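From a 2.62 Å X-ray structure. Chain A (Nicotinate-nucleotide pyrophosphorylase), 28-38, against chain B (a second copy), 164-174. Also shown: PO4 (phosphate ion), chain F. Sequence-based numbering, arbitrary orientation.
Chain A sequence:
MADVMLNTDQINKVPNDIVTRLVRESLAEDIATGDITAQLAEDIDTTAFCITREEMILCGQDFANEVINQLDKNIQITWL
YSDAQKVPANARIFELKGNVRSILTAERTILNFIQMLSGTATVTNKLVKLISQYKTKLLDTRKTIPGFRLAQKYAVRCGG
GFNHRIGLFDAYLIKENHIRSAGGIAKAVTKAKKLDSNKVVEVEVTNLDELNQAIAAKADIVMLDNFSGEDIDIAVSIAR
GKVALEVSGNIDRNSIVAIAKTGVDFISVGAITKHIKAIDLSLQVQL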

# COMPACT_ATOMS: atom_id res chain seq x y z
N ALA A 28 -2.40 11.18 13.39
CA ALA A 28 -3.72 11.75 13.61
C ALA A 28 -4.81 10.70 13.39
O ALA A 28 -5.70 10.53 14.23
CB ALA A 28 -3.94 12.95 12.71
N GLU A 29 -4.73 10.00 12.28
CA GLU A 29 -5.76 9.04 11.91
C GLU A 29 -5.82 7.89 12.90
O GLU A 29 -6.85 7.21 13.01
CB GLU A 29 -5.50 8.50 10.50
CG GLU A 29 -4.45 7.39 10.46
CD GLU A 29 -4.14 6.92 9.07
OE1 GLU A 29 -3.15 6.18 8.91
OE2 GLU A 29 -4.87 7.29 8.12
N ASP A 30 -4.72 7.63 13.60
CA ASP A 30 -4.73 6.52 14.56
C ASP A 30 -5.05 7.00 16.00
O ASP A 30 -5.74 6.31 16.76
CB ASP A 30 -3.39 5.73 14.49
CG ASP A 30 -3.44 4.38 15.24
OD1 ASP A 30 -4.45 3.62 15.13
OD2 ASP A 30 -2.46 4.07 15.96
N ILE A 31 -4.56 8.19 16.34
CA ILE A 31 -4.49 8.62 17.73
C ILE A 31 -5.72 9.44 18.12
O ILE A 31 -6.29 9.23 19.21
CB ILE A 31 -3.21 9.47 18.01
CG1 ILE A 31 -2.02 8.63 18.48
CG2 ILE A 31 -3.48 10.52 19.08
CD1 ILE A 31 -1.70 7.45 17.64
N ALA A 32 -6.12 10.37 17.25
CA ALA A 32 -7.19 11.32 17.57
C ALA A 32 -7.00 11.93 18.96
O ALA A 32 -5.89 12.29 19.33
CB ALA A 32 -8.56 10.66 17.43
N THR A 33 -8.09 12.03 19.72
CA THR A 33 -8.05 12.61 21.06
C THR A 33 -7.01 11.97 21.99
O THR A 33 -6.63 12.56 23.00
CB THR A 33 -9.41 12.48 21.76
OG1 THR A 33 -9.80 11.10 21.78
CG2 THR A 33 -10.45 13.32 21.05
N GLY A 34 -6.56 10.75 21.65
CA GLY A 34 -5.49 10.13 22.39
C GLY A 34 -5.70 8.65 22.60
O GLY A 34 -6.85 8.22 22.64
N ASP A 35 -4.61 7.89 22.71
CA ASP A 35 -4.67 6.45 22.95
C ASP A 35 -5.23 6.13 24.34
O ASP A 35 -4.54 6.24 25.35
CB ASP A 35 -3.29 5.81 22.78
CG ASP A 35 -3.28 4.31 23.11
OD1 ASP A 35 -4.32 3.76 23.54
OD2 ASP A 35 -2.21 3.68 22.95
N ILE A 36 -6.49 5.70 24.36
CA ILE A 36 -7.19 5.45 25.60
C ILE A 36 -6.68 4.23 26.39
O ILE A 36 -6.82 4.20 27.60
CB ILE A 36 -8.73 5.34 25.40
CG1 ILE A 36 -9.12 4.00 24.77
CG2 ILE A 36 -9.26 6.51 24.60
CD1 ILE A 36 -10.61 3.75 24.77
N THR A 37 -6.10 3.25 25.70
CA THR A 37 -5.70 1.99 26.33
C THR A 37 -4.34 2.12 27.04
O THR A 37 -4.01 1.33 27.93
CB THR A 37 -5.64 0.82 25.31
OG1 THR A 37 -6.92 0.65 24.69
CG2 THR A 37 -5.22 -0.50 25.97
N ALA A 38 -3.57 3.12 26.63
CA ALA A 38 -2.25 3.41 27.19
C ALA A 38 -2.30 3.94 28.62
O ALA A 38 -1.31 3.87 29.35
CB ALA A 38 -1.50 4.38 26.29
N HIS B 164 -13.04 -3.98 12.75
CA HIS B 164 -12.50 -3.93 14.10
C HIS B 164 -12.30 -2.45 14.41
O HIS B 164 -12.57 -1.61 13.56
CB HIS B 164 -11.17 -4.67 14.13
CG HIS B 164 -10.58 -4.82 15.49
ND1 HIS B 164 -11.08 -5.69 16.43
CD2 HIS B 164 -9.50 -4.23 16.06
CE1 HIS B 164 -10.35 -5.63 17.52
NE2 HIS B 164 -9.38 -4.75 17.33
N ARG B 165 -11.84 -2.11 15.61
CA ARG B 165 -11.80 -0.71 16.00
C ARG B 165 -11.07 0.15 14.96
O ARG B 165 -10.11 -0.31 14.34
CB ARG B 165 -11.18 -0.55 17.38
CG ARG B 165 -9.81 -1.17 17.49
CD ARG B 165 -9.13 -0.81 18.80
NE ARG B 165 -7.71 -1.17 18.77
CZ ARG B 165 -6.83 -0.87 19.72
NH1 ARG B 165 -7.19 -0.20 20.81
NH2 ARG B 165 -5.56 -1.26 19.57
N ILE B 166 -11.50 1.39 14.76
CA ILE B 166 -10.79 2.27 13.85
C ILE B 166 -9.37 2.61 14.34
O ILE B 166 -8.45 2.69 13.53
CB ILE B 166 -11.55 3.59 13.58
CG1 ILE B 166 -12.98 3.30 13.14
CG2 ILE B 166 -10.78 4.46 12.56
CD1 ILE B 166 -13.08 2.21 12.08
N GLY B 167 -9.20 2.82 15.64
CA GLY B 167 -7.92 3.26 16.15
C GLY B 167 -7.62 3.06 17.62
O GLY B 167 -8.00 2.04 18.21
N LEU B 168 -6.91 4.02 18.22
CA LEU B 168 -6.57 3.91 19.64
C LEU B 168 -7.60 4.61 20.54
O LEU B 168 -7.52 4.53 21.77
CB LEU B 168 -5.15 4.44 19.90
CG LEU B 168 -3.98 3.72 19.20
CD1 LEU B 168 -2.72 4.59 19.17
CD2 LEU B 168 -3.68 2.35 19.81
N PHE B 169 -8.57 5.27 19.92
CA PHE B 169 -9.51 6.12 20.65
C PHE B 169 -10.93 5.53 20.79
O PHE B 169 -11.56 5.70 21.83
CB PHE B 169 -9.58 7.48 19.97
CG PHE B 169 -9.95 7.41 18.53
CD1 PHE B 169 -11.28 7.35 18.14
CD2 PHE B 169 -8.96 7.39 17.56
CE1 PHE B 169 -11.61 7.27 16.81
CE2 PHE B 169 -9.28 7.32 16.22
CZ PHE B 169 -10.61 7.25 15.84
N ASP B 170 -11.44 4.87 19.76
CA ASP B 170 -12.83 4.41 19.79
C ASP B 170 -13.07 3.11 20.59
O ASP B 170 -14.21 2.75 20.89
CB ASP B 170 -13.41 4.28 18.37
CG ASP B 170 -12.50 3.47 17.41
OD1 ASP B 170 -11.31 3.27 17.71
OD2 ASP B 170 -13.00 3.07 16.34
N ALA B 171 -11.99 2.42 20.95
CA ALA B 171 -12.15 1.14 21.61
C ALA B 171 -10.93 0.74 22.41
O ALA B 171 -9.83 1.24 22.17
CB ALA B 171 -12.48 0.09 20.60
N TYR B 172 -11.13 -0.16 23.38
CA TYR B 172 -10.07 -0.58 24.28
C TYR B 172 -9.48 -1.87 23.79
O TYR B 172 -10.24 -2.75 23.41
CB TYR B 172 -10.63 -0.86 25.68
CG TYR B 172 -10.69 0.31 26.60
CD1 TYR B 172 -9.58 1.13 26.80
CD2 TYR B 172 -11.86 0.60 27.30
CE1 TYR B 172 -9.63 2.21 27.68
CE2 TYR B 172 -11.92 1.68 28.18
CZ TYR B 172 -10.81 2.48 28.36
OH TYR B 172 -10.89 3.55 29.23
N LEU B 173 -8.16 -2.00 23.79
CA LEU B 173 -7.52 -3.27 23.44
C LEU B 173 -6.41 -3.60 24.39
O LEU B 173 -5.31 -3.10 24.26
CB LEU B 173 -6.99 -3.29 22.00
CG LEU B 173 -6.39 -4.64 21.55
CD1 LEU B 173 -7.22 -5.84 22.03
CD2 LEU B 173 -6.19 -4.71 20.03
N ILE B 174 -6.72 -4.44 25.37
CA ILE B 174 -5.79 -4.73 26.46
C ILE B 174 -4.92 -5.93 26.13
O ILE B 174 -5.44 -7.03 25.96
CB ILE B 174 -6.53 -5.02 27.76
CG1 ILE B 174 -7.44 -3.83 28.12
CG2 ILE B 174 -5.53 -5.34 28.87
CD1 ILE B 174 -8.52 -4.17 29.13
P PO4 F . -5.61 -3.45 16.48
O1 PO4 F . -5.92 -4.84 16.94
O2 PO4 F . -5.19 -3.46 15.04
O3 PO4 F . -6.83 -2.59 16.65
O4 PO4 F . -4.51 -2.89 17.33

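The apolar centre of the contact is formed by B:Leu168, whose side chain points toward chain A and which is the residue most covered by the opposing stretch. Its CD1 packs 3.4 Å from CD1 of A:Ile31, and its CB lies 3.7 Å from CB of A:Asp35. Two aromatic rings extend this packing. The CB of A:Ala32 sits over one face of the B:Phe169 ring, 3.8 Å from the centroid, and CD1 of A:Ile36 covers a face of B:Tyr172 at 3.6 Å from the centroid; both are CH-pi contacts, in which weakly polarised C-H groups meet the ring's pi electrons.

The backbone holds B:Leu168 at both of its polar groups. Its N donates to A:Asp30 O (3.0 Å, nearly linear at 171°), and its O accepts from A:Ile36 N, also at 3.0 Å. The two chain A partners flank a type II' turn from A:Ile31 to A:Gly34, closed by a 2.9 Å bond from A:Gly34 N to A:Ile31 O, which follows directly on the end of the helix and leads the chain on to A:Ile36. Close approach also depends on B:Gly167: an ideal CB there would lie 2.7 Å from A:Asp30 O, a clash.

Further along, A:Thr37 supplies a polar link. Its OG1 accepts a 3.1 Å hydrogen bond from B:Leu173 N, while lying near the plane of the B:Tyr172 ring, at its edge. A:Asp35 steadies this segment from within chain A, its OD1 accepting from A:Thr37 N at 2.8 Å and weakly from A:Ala38 N at 3.2 Å.

In chain B, B:Asp170 points away from the interface and braces the loop instead, OD2 accepting from B:Ile166 N (2.8 Å) and OD1 from B:Gly167 N (3.0 Å). B:Arg165 joins NH1 to B:Ala171 O at 3.3 Å and holds the phosphate through NE to O3 (2.7 Å) and NH2 to O4 (3.0 Å).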